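Local coordinates for protein endonuclease V (Streptomyces avermitilis, PDB 3GOC) that probably repairs deaminated DNA as a magnesium-dependent endonuclease, nicking the strand at the second phosphodiester bond 3' to a deoxyinosine, at residues 173-176 with 181-184; 202-205 with 209-212. All coordinates share one frame; numbering follows the deposited sequence.

Along the chain, strand 168-174 comes first, and contact 1 closes the short connection 177-180 that turns it back into strand 183-189. Helix 193-202 follows; contact 2 then closes the three-residue loop 206-208 that leads into helix 211-228. The two contacts run in series, neither enclosing nor crossing the other, yet they meet in space: T176 CB packs 3.5 Å from T204 OG1, and V183 CG1 lies 4.2 Å from I209 CD1. R208, in the loop closed by contact 2, bonds to T176, K181 and P182. Together the contacts tie the end of a sheet hairpin to the junction of two helices.

Contact 1: residues 173-176 with 181-184; sequences ALRT and KPVF
A173 fills the notch between two rings of the opposing segment. Its CB meets the F184 ring obliquely, 3.8 Å from CE2, while P182 CG lies 4.3 Å from the same methyl. F184 packs in turn edge-to-face with Y150. The proline ring is the bump on this side: its CB presses to 3.1 Å from L174 O, and its CD meets R175 NH1 at 3.6 Å. R175 leaves its backbone away from 181-184, with CG opposite the backbone N (chi1 -171°), but bends at chi2 and chi3 to carry the guanidinium back obliquely to the proline. NH1 binds V180 O there, while NE and NH2 are held by the carbonyls of G154 and P153, so three bonds fix the rotation of the group.

On the other face, V183 and T176 cross at about a right angle, CG2 to CG2 at 3.6 Å. T200 of helix 193-202 touches both of them and also L174, closing over this apolar patch. T176 OG1 is bonded to R208 O, and the methyl makes the closer packing contact. Beyond the strand ends, where the two segments diverge, a water sits 2.8 Å from K181 O, to which it can donate, and accepts a weak bond from T176 N.

The backbone sets these positions. L174 N donates to V183 O at 2.8 Å and an almost straight 171°, and V183 N returns a bond to L174 O at 3.0 Å. L174 and V183 thus form an antiparallel hydrogen-bonded pair, followed by the non-hydrogen-bonded pair A173 and F184. This is the turn-proximal end of a beta hairpin, strands 168-174 and 183-189, within the mixed sheet of an endonuclease V domain of the RNase H clan.

Contact 2: residues 202-205 with 209-212; sequences ALTP and IPET
The carbonyl oxygen of L203 is gripped by two donors: E211 N, at 3.0 Å with an N-H...O angle of 157°, and a water at 2.9 Å. The same water gives its other proton to I209 O, so it bridges the two backbones beside the direct bond. P210 CA adds a CH...O contact to L203 O, and E211 CG lies 3.6 Å from the same oxygen.

Apolar groups pack around this polar centre. L203 CB rests on P210 CB at 3.9 Å, and farther out its side chain crosses that of T212 at about a right angle. There CD1 lies 3.6 Å from T212 OG1, while both leucine methyls meet T212 CG2. V42 and V112, from strands 41-49 and 110-114, touch L203 and T212 alike, so the pair is wedged against the central sheet. T204 turns CG2 opposite its carbonyl carbon, which sets the methyl 3.5 Å above P210 N, over the face of the proline ring. Its OG1 points instead into a polar cluster with T200 O, L201 O and R157 NH2. P205, at the far end of the loop segment, touches the bound polyol.

P210 is the N-cap residue of helix 211-228, which also carries the magnesium ligand D217. An N-H of the first turn has no acceptor within its own helix; here E211 N finds one in L203 O. The partly negative carbonyl at the helix start should be electrostatically favourable, and the bond fastens the incoming loop directly to that helix.

Contact 1: residues 173-176 with 181-184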
ATOM      1  N   ALA A 173      -8.905  -2.982  11.949  1.00  7.69           N
ATOM      2  CA  ALA A 173      -9.753  -1.910  11.459  1.00  4.56           C
ATOM      3  C   ALA A 173      -8.678  -1.014  10.837  1.00  7.98           C
ATOM      4  O   ALA A 173      -7.699  -0.659  11.499  1.00 10.37           O
ATOM      5  CB  ALA A 173     -10.447  -1.204  12.609  1.00  8.78           C
ATOM      6  N   LEU A 174      -8.840  -0.674   9.564  1.00  5.24           N
ATOM      7  CA  LEU A 174      -7.846   0.126   8.858  1.00  5.89           C
ATOM      8  C   LEU A 174      -8.414   1.422   8.312  1.00  4.54           C
ATOM      9  O   LEU A 174      -9.423   1.414   7.609  1.00  6.58           O
ATOM     10  CB  LEU A 174      -7.273  -0.689   7.697  1.00  8.83           C
ATOM     11  CG  LEU A 174      -6.219  -0.013   6.820  1.00  6.65           C
ATOM     12  CD1 LEU A 174      -4.939   0.182   7.624  1.00  7.37           C
ATOM     13  CD2 LEU A 174      -5.943  -0.880   5.592  1.00  7.03           C
ATOM     14  N   ARG A 175      -7.756   2.531   8.636  1.00  5.94           N
ATOM     15  CA  ARG A 175      -8.182   3.840   8.165  1.00  4.75           C
ATOM     16  C   ARG A 175      -7.680   3.993   6.731  1.00  5.44           C
ATOM     17  O   ARG A 175      -6.488   4.217   6.514  1.00  6.13           O
ATOM     18  CB  ARG A 175      -7.574   4.942   9.049  1.00  7.60           C
ATOM     19  CG  ARG A 175      -8.130   6.334   8.779  1.00  9.15           C
ATOM     20  CD  ARG A 175      -9.490   6.527   9.441  1.00  6.97           C
ATOM     21  NE  ARG A 175      -9.388   6.545  10.903  1.00  6.71           N
ATOM     22  CZ  ARG A 175     -10.426   6.653  11.728  1.00  8.58           C
ATOM     23  NH1 ARG A 175     -11.657   6.752  11.246  1.00 10.84           N
ATOM     24  NH2 ARG A 175     -10.241   6.654  13.043  1.00  7.76           N
ATOM     25  N   THR A 176      -8.573   3.856   5.752  1.00  5.91           N
ATOM     26  CA  THR A 176      -8.179   3.992   4.351  1.00  4.69           C
ATOM     27  C   THR A 176      -8.311   5.435   3.886  1.00  8.62           C
ATOM     28  O   THR A 176      -7.665   5.844   2.928  1.00  7.62           O
ATOM     29  CB  THR A 176      -9.013   3.062   3.435  1.00  6.36           C
ATOM     30  OG1 THR A 176     -10.407   3.215   3.735  1.00  5.53           O
ATOM     31  CG2 THR A 176      -8.608   1.605   3.650  1.00  8.57           C
ATOM     32  N   LYS A 181     -14.637   6.722   8.375  1.00  7.55           N
ATOM     33  CA  LYS A 181     -14.863   5.405   8.979  1.00  9.64           C
ATOM     34  C   LYS A 181     -13.909   4.362   8.373  1.00  5.53           C
ATOM     35  O   LYS A 181     -13.750   4.294   7.160  1.00  8.22           O
ATOM     36  CB  LYS A 181     -16.320   5.000   8.732  1.00 13.57           C
ATOM     37  CG  LYS A 181     -16.601   3.507   8.759  1.00 29.88           C
ATOM     38  CD  LYS A 181     -16.465   2.933  10.154  1.00 32.07           C
ATOM     39  CE  LYS A 181     -16.795   1.451  10.164  1.00 20.39           C
ATOM     40  NZ  LYS A 181     -18.194   1.181   9.700  1.00 37.87           N
ATOM     41  N   PRO A 182     -13.259   3.534   9.209  1.00  5.76           N
ATOM     42  CA  PRO A 182     -12.339   2.537   8.646  1.00  6.62           C
ATOM     43  C   PRO A 182     -13.022   1.337   8.001  1.00  5.64           C
ATOM     44  O   PRO A 182     -14.249   1.181   8.078  1.00  5.72           O
ATOM     45  CB  PRO A 182     -11.502   2.121   9.852  1.00  8.40           C
ATOM     46  CG  PRO A 182     -12.484   2.235  10.987  1.00  7.55           C
ATOM     47  CD  PRO A 182     -13.201   3.535  10.684  1.00  7.52           C
ATOM     48  N   VAL A 183     -12.222   0.507   7.336  1.00  5.38           N
ATOM     49  CA  VAL A 183     -12.731  -0.720   6.734  1.00  3.81           C
ATOM     50  C   VAL A 183     -12.125  -1.818   7.590  1.00  5.42           C
ATOM     51  O   VAL A 183     -11.281  -1.543   8.441  1.00  7.19           O
ATOM     52  CB  VAL A 183     -12.324  -0.883   5.246  1.00  4.38           C
ATOM     53  CG1 VAL A 183     -13.028   0.179   4.414  1.00  9.29           C
ATOM     54  CG2 VAL A 183     -10.820  -0.793   5.076  1.00  3.57           C
ATOM     55  N   PHE A 184     -12.549  -3.055   7.375  1.00  4.23           N
ATOM     56  CA  PHE A 184     -12.084  -4.156   8.197  1.00  5.49           C
ATOM     57  C   PHE A 184     -11.389  -5.219   7.386  1.00  5.35           C
ATOM     58  O   PHE A 184     -11.994  -5.944   6.598  1.00  5.55           O
ATOM     59  CB  PHE A 184     -13.283  -4.669   8.987  1.00  5.26           C
ATOM     60  CG  PHE A 184     -13.980  -3.570   9.734  1.00  5.37           C
ATOM     61  CD1 PHE A 184     -14.994  -2.823   9.128  1.00  7.08           C
ATOM     62  CD2 PHE A 184     -13.515  -3.179  10.988  1.00  4.30           C
ATOM     63  CE1 PHE A 184     -15.526  -1.695   9.759  1.00  7.52           C
ATOM     64  CE2 PHE A 184     -14.033  -2.060  11.629  1.00  7.16           C
ATOM     65  CZ  PHE A 184     -15.042  -1.309  11.012  1.00  6.99           C
TER
HETATM   66  O   HOH W   1     -11.163   5.200   6.514  1.00  6.88           O

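Contact 2: residues 202-205 with 209-212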
ATOM      1  N   ALA A 202      -3.023   0.451  -0.781  1.00  4.40           N
ATOM      2  CA  ALA A 202      -2.648   0.682  -2.169  1.00  5.03           C
ATOM      3  C   ALA A 202      -3.863   0.690  -3.094  1.00  6.63           C
ATOM      4  O   ALA A 202      -3.808   1.246  -4.191  1.00  8.75           O
ATOM      5  CB  ALA A 202      -1.638  -0.370  -2.623  1.00  7.57           C
ATOM      6  N   LEU A 203      -4.959   0.078  -2.650  1.00  4.28           N
ATOM      7  CA  LEU A 203      -6.187   0.022  -3.447  1.00  6.58           C
ATOM      8  C   LEU A 203      -7.166   1.129  -3.086  1.00  7.97           C
ATOM      9  O   LEU A 203      -8.236   1.235  -3.683  1.00  6.77           O
ATOM     10  CB  LEU A 203      -6.872  -1.336  -3.253  1.00  5.15           C
ATOM     11  CG  LEU A 203      -6.148  -2.539  -3.852  1.00  6.04           C
ATOM     12  CD1 LEU A 203      -6.786  -3.842  -3.370  1.00  5.77           C
ATOM     13  CD2 LEU A 203      -6.217  -2.441  -5.369  1.00  8.27           C
ATOM     14  N   THR A 204      -6.785   1.962  -2.121  1.00  7.36           N
ATOM     15  CA  THR A 204      -7.655   3.040  -1.656  1.00  5.97           C
ATOM     16  C   THR A 204      -7.055   4.454  -1.643  1.00  8.69           C
ATOM     17  O   THR A 204      -7.336   5.241  -0.739  1.00  9.06           O
ATOM     18  CB  THR A 204      -8.167   2.738  -0.229  1.00  6.60           C
ATOM     19  OG1 THR A 204      -7.058   2.437   0.624  1.00  5.65           O
ATOM     20  CG2 THR A 204      -9.103   1.540  -0.239  1.00  3.65           C
ATOM     21  N   PRO A 205      -6.237   4.806  -2.645  1.00 10.97           N
ATOM     22  CA  PRO A 205      -5.676   6.158  -2.617  1.00 12.86           C
ATOM     23  C   PRO A 205      -6.738   7.251  -2.759  1.00 11.01           C
ATOM     24  O   PRO A 205      -6.549   8.369  -2.280  1.00 15.96           O
ATOM     25  CB  PRO A 205      -4.702   6.144  -3.792  1.00 15.71           C
ATOM     26  CG  PRO A 205      -5.396   5.259  -4.775  1.00 16.33           C
ATOM     27  CD  PRO A 205      -5.860   4.107  -3.886  1.00 14.55           C
ATOM     28  N   ILE A 209     -13.377   2.512   0.015  1.00  4.32           N
ATOM     29  CA  ILE A 209     -13.521   1.122  -0.425  1.00  5.90           C
ATOM     30  C   ILE A 209     -12.504   0.772  -1.511  1.00  7.71           C
ATOM     31  O   ILE A 209     -12.312   1.543  -2.449  1.00  6.25           O
ATOM     32  CB  ILE A 209     -14.947   0.887  -0.994  1.00  6.02           C
ATOM     33  CG1 ILE A 209     -15.999   1.285   0.045  1.00  5.13           C
ATOM     34  CG2 ILE A 209     -15.125  -0.569  -1.407  1.00  9.22           C
ATOM     35  CD1 ILE A 209     -15.904   0.526   1.368  1.00  9.00           C
ATOM     36  N   PRO A 210     -11.841  -0.394  -1.400  1.00  3.78           N
ATOM     37  CA  PRO A 210     -10.851  -0.802  -2.401  1.00  5.60           C
ATOM     38  C   PRO A 210     -11.421  -0.773  -3.813  1.00  5.47           C
ATOM     39  O   PRO A 210     -12.564  -1.180  -4.034  1.00  8.27           O
ATOM     40  CB  PRO A 210     -10.486  -2.217  -1.970  1.00  8.69           C
ATOM     41  CG  PRO A 210     -10.600  -2.148  -0.489  1.00 13.19           C
ATOM     42  CD  PRO A 210     -11.879  -1.352  -0.281  1.00  5.78           C
ATOM     43  N   GLU A 211     -10.627  -0.306  -4.774  1.00  4.26           N
ATOM     44  CA  GLU A 211     -11.092  -0.246  -6.155  1.00  5.97           C
ATOM     45  C   GLU A 211     -11.470  -1.620  -6.684  1.00  7.22           C
ATOM     46  O   GLU A 211     -12.333  -1.736  -7.549  1.00  7.86           O
ATOM     47  CB  GLU A 211     -10.032   0.425  -7.041  1.00 10.05           C
ATOM     48  CG  GLU A 211      -9.939   1.921  -6.775  1.00 14.39           C
ATOM     49  CD  GLU A 211      -9.104   2.674  -7.789  1.00 22.71           C
ATOM     50  OE1 GLU A 211      -9.192   2.359  -8.994  1.00 22.86           O
ATOM     51  OE2 GLU A 211      -8.371   3.600  -7.381  1.00 27.87           O
ATOM     52  N   THR A 212     -10.831  -2.659  -6.158  1.00  5.88           N
ATOM     53  CA  THR A 212     -11.152  -4.023  -6.570  1.00  5.80           C
ATOM     54  C   THR A 212     -12.611  -4.352  -6.230  1.00  6.29           C
ATOM     55  O   THR A 212     -13.314  -4.988  -7.024  1.00  5.78           O
ATOM     56  CB  THR A 212     -10.232  -5.048  -5.877  1.00  8.97           C
ATOM     57  OG1 THR A 212     -10.125  -4.734  -4.480  1.00  8.24           O
ATOM     58  CG2 THR A 212      -8.848  -5.030  -6.516  1.00  7.66           C
TER
HETATM   59  O   HOH W   2     -10.622   2.828  -3.997  1.00 20.64           O